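Local structure of enoyl-CoA hydratase/isomerase family protein (Mycobacterium tuberculosis, 4FN7) at residues A[86-98]-A[200-212]. The protein probably catalyses the reversible hydration of enoyl-CoA thioesters in lipid metabolism, as a member of the enoyl-CoA hydratase/isomerase (crotonase) family. Residues are numbered along the deposited sequence; the frame is centred on the assembly and turned at random.
Sequences AYRLLSYPKPVVM and QHAHAATKLRSRA
Leu90, the last residue of helix 73-90, meets Arg211. Arg211 NH1 donates to Leu90 O (2.8 Å), which lies in the guanidinium plane, and Leu90 CD2 covers one guanidinium face. A water joins NH1 to Leu89 O. The small Ser91 lets Leu208 CD2 come within 3.7 Å of its CB; a second water links Ser91 O to Ala204 O. Tyr92 O receives Lys207 NZ at 2.8 Å. The long lysine chain turns once, about CG-CD (-67°), to bring NZ there, and the same ammonium donates to His203 NE2 (2.9 Å), implying that this nitrogen is unprotonated. Pro93 O takes an almost straight bond from Gln200 NE2 (179°), from above the carbonyl plane, while the small Ala204 lets its CB come within 3.5 Å of Pro93 O. Lys94 lays its CD against Gln200 CG, then reaches Val46 O and Asp45. Pro95, rigid and apolar, puts CG over the His203 ring in a CH-pi contact, 3.8 Å from the centroid. Asp116 pairs with both Lys207 and Arg211. In this crotonase fold, helix 200-223 packs along the loop joining helix 73-90 to strand 96-100, which lies between strands 48-52 and 117-120, and borders the second subunit, whose Gln155 and Gly159 bind Arg211 and His203.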
loop_
_atom_site.group_PDB
_atom_site.type_symbol
_atom_site.label_atom_id
_atom_site.label_comp_id
_atom_site.label_asym_id
_atom_site.label_seq_id
_atom_site.Cartn_x
_atom_site.Cartn_y
_atom_site.Cartn_z
ATOM N N ALA A 86 -15.685 8.200 -13.195
ATOM C CA ALA A 86 -14.927 7.440 -12.211
ATOM C C ALA A 86 -15.560 7.556 -10.824
ATOM O O ALA A 86 -15.718 6.563 -10.122
ATOM C CB ALA A 86 -13.469 7.903 -12.180
ATOM N N TYR A 87 -15.927 8.772 -10.436
ATOM C CA TYR A 87 -16.583 8.981 -9.154
ATOM C C TYR A 87 -17.882 8.166 -9.081
ATOM O O TYR A 87 -18.165 7.505 -8.077
ATOM C CB TYR A 87 -16.867 10.470 -8.940
ATOM C CG TYR A 87 -17.390 10.802 -7.565
ATOM C CD1 TYR A 87 -16.558 11.348 -6.596
ATOM C CD2 TYR A 87 -18.722 10.564 -7.229
ATOM C CE1 TYR A 87 -17.037 11.655 -5.327
ATOM C CE2 TYR A 87 -19.207 10.864 -5.968
ATOM C CZ TYR A 87 -18.364 11.407 -5.021
ATOM O OH TYR A 87 -18.859 11.695 -3.770
ATOM N N ARG A 88 -18.666 8.217 -10.153
ATOM C CA ARG A 88 -19.938 7.498 -10.216
ATOM C C ARG A 88 -19.743 6.001 -10.013
ATOM O O ARG A 88 -20.491 5.358 -9.276
ATOM C CB ARG A 88 -20.633 7.756 -11.553
ATOM C CG ARG A 88 -22.030 7.176 -11.622
ATOM C CD ARG A 88 -22.696 7.473 -12.947
ATOM N NE ARG A 88 -24.072 6.977 -12.923
ATOM C CZ ARG A 88 -24.910 7.006 -13.952
ATOM N NH1 ARG A 88 -24.528 7.497 -15.122
ATOM N NH2 ARG A 88 -26.134 6.527 -13.802
ATOM N N LEU A 89 -18.723 5.439 -10.651
ATOM C CA LEU A 89 -18.486 4.009 -10.547
ATOM C C LEU A 89 -17.876 3.595 -9.210
ATOM O O LEU A 89 -18.239 2.559 -8.665
ATOM C CB LEU A 89 -17.638 3.516 -11.719
ATOM C CG LEU A 89 -18.423 3.497 -13.037
ATOM C CD1 LEU A 89 -17.484 3.329 -14.219
ATOM C CD2 LEU A 89 -19.490 2.399 -13.030
ATOM N N LEU A 90 -16.944 4.389 -8.685
ATOM C CA LEU A 90 -16.337 4.087 -7.392
ATOM C C LEU A 90 -17.358 4.153 -6.263
ATOM O O LEU A 90 -17.191 3.503 -5.236
ATOM C CB LEU A 90 -15.187 5.052 -7.098
ATOM C CG LEU A 90 -13.841 4.710 -7.749
ATOM C CD1 LEU A 90 -12.868 5.880 -7.630
ATOM C CD2 LEU A 90 -13.230 3.442 -7.169
ATOM N N SER A 91 -18.413 4.943 -6.459
ATOM C CA SER A 91 -19.434 5.071 -5.427
ATOM C C SER A 91 -20.678 4.242 -5.743
ATOM O O SER A 91 -21.666 4.284 -5.007
ATOM C CB SER A 91 -19.804 6.540 -5.224
ATOM O OG SER A 91 -20.359 7.088 -6.402
ATOM N N TYR A 92 -20.617 3.469 -6.819
ATOM C CA TYR A 92 -21.787 2.737 -7.297
ATOM C C TYR A 92 -22.306 1.762 -6.240
ATOM O O TYR A 92 -21.527 1.035 -5.642
ATOM C CB TYR A 92 -21.460 2.014 -8.610
ATOM C CG TYR A 92 -22.699 1.707 -9.408
ATOM C CD1 TYR A 92 -23.408 2.727 -10.029
ATOM C CD2 TYR A 92 -23.185 0.412 -9.512
ATOM C CE1 TYR A 92 -24.565 2.464 -10.739
ATOM C CE2 TYR A 92 -24.340 0.142 -10.226
ATOM C CZ TYR A 92 -25.021 1.172 -10.833
ATOM O OH TYR A 92 -26.176 0.897 -11.531
ATOM N N PRO A 93 -23.633 1.744 -6.011
ATOM C CA PRO A 93 -24.146 0.933 -4.897
ATOM C C PRO A 93 -24.194 -0.576 -5.161
ATOM O O PRO A 93 -24.562 -1.326 -4.256
ATOM C CB PRO A 93 -25.558 1.492 -4.674
ATOM C CG PRO A 93 -25.935 2.072 -5.967
ATOM C CD PRO A 93 -24.677 2.594 -6.606
ATOM N N LYS A 94 -23.844 -1.010 -6.369
ATOM C CA LYS A 94 -23.787 -2.428 -6.693
ATOM C C LYS A 94 -22.354 -2.794 -7.037
ATOM O O LYS A 94 -21.581 -1.931 -7.472
ATOM C CB LYS A 94 -24.667 -2.737 -7.904
ATOM C CG LYS A 94 -26.031 -2.080 -7.878
ATOM C CD LYS A 94 -26.925 -2.623 -6.765
ATOM C CE LYS A 94 -28.262 -1.892 -6.719
ATOM N NZ LYS A 94 -28.996 -1.999 -8.008
ATOM N N PRO A 95 -21.988 -4.074 -6.870
ATOM C CA PRO A 95 -20.636 -4.453 -7.287
ATOM C C PRO A 95 -20.408 -4.177 -8.774
ATOM O O PRO A 95 -21.309 -4.382 -9.600
ATOM C CB PRO A 95 -20.594 -5.954 -7.009
ATOM C CG PRO A 95 -21.574 -6.152 -5.888
ATOM C CD PRO A 95 -22.690 -5.178 -6.190
ATOM N N VAL A 96 -19.203 -3.713 -9.100
ATOM C CA VAL A 96 -18.820 -3.383 -10.462
ATOM C C VAL A 96 -17.606 -4.227 -10.818
ATOM O O VAL A 96 -16.568 -4.168 -10.140
ATOM C CB VAL A 96 -18.439 -1.891 -10.587
ATOM C CG1 VAL A 96 -17.950 -1.576 -12.002
ATOM C CG2 VAL A 96 -19.618 -1.001 -10.195
ATOM N N VAL A 97 -17.733 -5.020 -11.873
ATOM C CA VAL A 97 -16.638 -5.877 -12.310
ATOM C C VAL A 97 -16.171 -5.451 -13.685
ATOM O O VAL A 97 -16.969 -5.336 -14.608
ATOM C CB VAL A 97 -17.050 -7.366 -12.344
ATOM C CG1 VAL A 97 -15.860 -8.241 -12.722
ATOM C CG2 VAL A 97 -17.605 -7.787 -10.994
ATOM N N MET A 98 -14.868 -5.210 -13.811
ATOM C CA MET A 98 -14.292 -4.800 -15.080
ATOM C C MET A 98 -13.734 -6.000 -15.819
ATOM O O MET A 98 -12.939 -6.756 -15.266
ATOM C CB MET A 98 -13.170 -3.784 -14.857
ATOM C CG MET A 98 -13.601 -2.533 -14.142
ATOM S SD MET A 98 -14.698 -1.546 -15.163
ATOM C CE MET A 98 -15.024 -0.166 -14.057
ATOM N N GLN A 200 -26.437 -6.294 -0.465
ATOM C CA GLN A 200 -26.256 -5.065 -1.229
ATOM C C GLN A 200 -26.130 -3.825 -0.344
ATOM O O GLN A 200 -25.279 -2.970 -0.585
ATOM C CB GLN A 200 -27.376 -4.888 -2.256
ATOM C CG GLN A 200 -27.191 -3.677 -3.160
ATOM C CD GLN A 200 -27.790 -2.411 -2.579
ATOM O OE1 GLN A 200 -28.854 -2.441 -1.962
ATOM N NE2 GLN A 200 -27.110 -1.291 -2.771
ATOM N N HIS A 201 -26.967 -3.729 0.681
ATOM C CA HIS A 201 -26.913 -2.595 1.595
ATOM C C HIS A 201 -25.540 -2.503 2.262
ATOM O O HIS A 201 -24.945 -1.422 2.340
ATOM C CB HIS A 201 -28.010 -2.726 2.656
ATOM C CG HIS A 201 -28.062 -1.582 3.619
ATOM N ND1 HIS A 201 -27.262 -1.515 4.740
ATOM C CD2 HIS A 201 -28.824 -0.463 3.633
ATOM C CE1 HIS A 201 -27.524 -0.401 5.399
ATOM N NE2 HIS A 201 -28.471 0.255 4.750
ATOM N N ALA A 202 -25.045 -3.635 2.748
ATOM C CA ALA A 202 -23.756 -3.675 3.435
ATOM C C ALA A 202 -22.609 -3.399 2.462
ATOM O O ALA A 202 -21.651 -2.709 2.807
ATOM C CB ALA A 202 -23.558 -5.018 4.119
ATOM N N HIS A 203 -22.709 -3.944 1.255
ATOM C CA HIS A 203 -21.704 -3.698 0.227
ATOM C C HIS A 203 -21.608 -2.210 -0.096
ATOM O O HIS A 203 -20.514 -1.632 -0.111
ATOM C CB HIS A 203 -22.036 -4.478 -1.048
ATOM C CG HIS A 203 -21.205 -4.072 -2.224
ATOM N ND1 HIS A 203 -19.861 -4.369 -2.326
ATOM C CD2 HIS A 203 -21.517 -3.355 -3.329
ATOM C CE1 HIS A 203 -19.388 -3.864 -3.453
ATOM N NE2 HIS A 203 -20.373 -3.253 -4.085
ATOM N N ALA A 204 -22.752 -1.593 -0.362
ATOM C CA ALA A 204 -22.796 -0.186 -0.741
ATOM C C ALA A 204 -22.244 0.705 0.361
ATOM O O ALA A 204 -21.474 1.626 0.097
ATOM C CB ALA A 204 -24.221 0.218 -1.089
ATOM N N ALA A 205 -22.635 0.437 1.601
ATOM C CA ALA A 205 -22.194 1.270 2.713
ATOM C C ALA A 205 -20.708 1.080 2.985
ATOM O O ALA A 205 -19.981 2.047 3.221
ATOM C CB ALA A 205 -22.996 0.955 3.956
ATOM N N THR A 206 -20.262 -0.170 2.957
ATOM C CA THR A 206 -18.869 -0.492 3.247
ATOM C C THR A 206 -17.926 0.070 2.180
ATOM O O THR A 206 -16.881 0.644 2.509
ATOM C CB THR A 206 -18.682 -2.018 3.434
ATOM O OG1 THR A 206 -19.491 -2.460 4.533
ATOM C CG2 THR A 206 -17.229 -2.371 3.727
ATOM N N LYS A 207 -18.290 -0.059 0.910
ATOM C CA LYS A 207 -17.398 0.438 -0.133
ATOM C C LYS A 207 -17.219 1.947 -0.024
ATOM O O LYS A 207 -16.115 2.455 -0.228
ATOM C CB LYS A 207 -17.850 0.013 -1.536
ATOM C CG LYS A 207 -19.046 0.762 -2.087
ATOM C CD LYS A 207 -19.712 -0.014 -3.217
ATOM C CE LYS A 207 -18.809 -0.117 -4.439
ATOM N NZ LYS A 207 -19.473 -0.869 -5.553
ATOM N N LEU A 208 -18.285 2.671 0.316
ATOM C CA LEU A 208 -18.167 4.117 0.514
ATOM C C LEU A 208 -17.230 4.438 1.681
ATOM O O LEU A 208 -16.398 5.342 1.583
ATOM C CB LEU A 208 -19.538 4.768 0.711
ATOM C CG LEU A 208 -20.455 4.726 -0.511
ATOM C CD1 LEU A 208 -21.806 5.323 -0.176
ATOM C CD2 LEU A 208 -19.826 5.452 -1.698
ATOM N N ARG A 209 -17.350 3.696 2.775
ATOM C CA ARG A 209 -16.450 3.901 3.910
ATOM C C ARG A 209 -15.007 3.624 3.512
ATOM O O ARG A 209 -14.092 4.349 3.916
ATOM C CB ARG A 209 -16.837 3.005 5.084
ATOM C CG ARG A 209 -18.174 3.367 5.722
ATOM C CD ARG A 209 -18.439 2.501 6.935
ATOM N NE ARG A 209 -19.654 2.925 7.613
ATOM C CZ ARG A 209 -20.020 2.530 8.828
ATOM N NH1 ARG A 209 -19.272 1.679 9.518
ATOM N NH2 ARG A 209 -21.144 2.995 9.357
ATOM N N SER A 210 -14.807 2.579 2.713
ATOM C CA SER A 210 -13.460 2.178 2.313
ATOM C C SER A 210 -12.850 3.113 1.274
ATOM O O SER A 210 -11.665 2.989 0.971
ATOM C CB SER A 210 -13.445 0.742 1.787
ATOM O OG SER A 210 -13.914 0.671 0.453
ATOM N N ARG A 211 -13.636 4.060 0.768
ATOM C CA ARG A 211 -13.191 4.970 -0.292
ATOM C C ARG A 211 -13.446 6.441 0.030
ATOM O O ARG A 211 -13.281 7.299 -0.832
ATOM C CB ARG A 211 -13.898 4.619 -1.609
ATOM C CG ARG A 211 -13.591 3.220 -2.073
ATOM C CD ARG A 211 -14.438 2.769 -3.240
ATOM N NE ARG A 211 -14.092 1.389 -3.547
ATOM C CZ ARG A 211 -14.676 0.642 -4.476
ATOM N NH1 ARG A 211 -15.672 1.130 -5.211
ATOM N NH2 ARG A 211 -14.258 -0.598 -4.669
ATOM N N ALA A 212 -13.825 6.734 1.267
ATOM C CA ALA A 212 -14.326 8.062 1.605
ATOM C C ALA A 212 -13.351 9.194 1.282
ATOM O O ALA A 212 -13.729 10.187 0.648
ATOM C CB ALA A 212 -14.737 8.108 3.072
HETATM O O HOH W 1 -16.978 0.324 -7.673
HETATM O O HOH W 2 -22.543 2.811 -2.614
#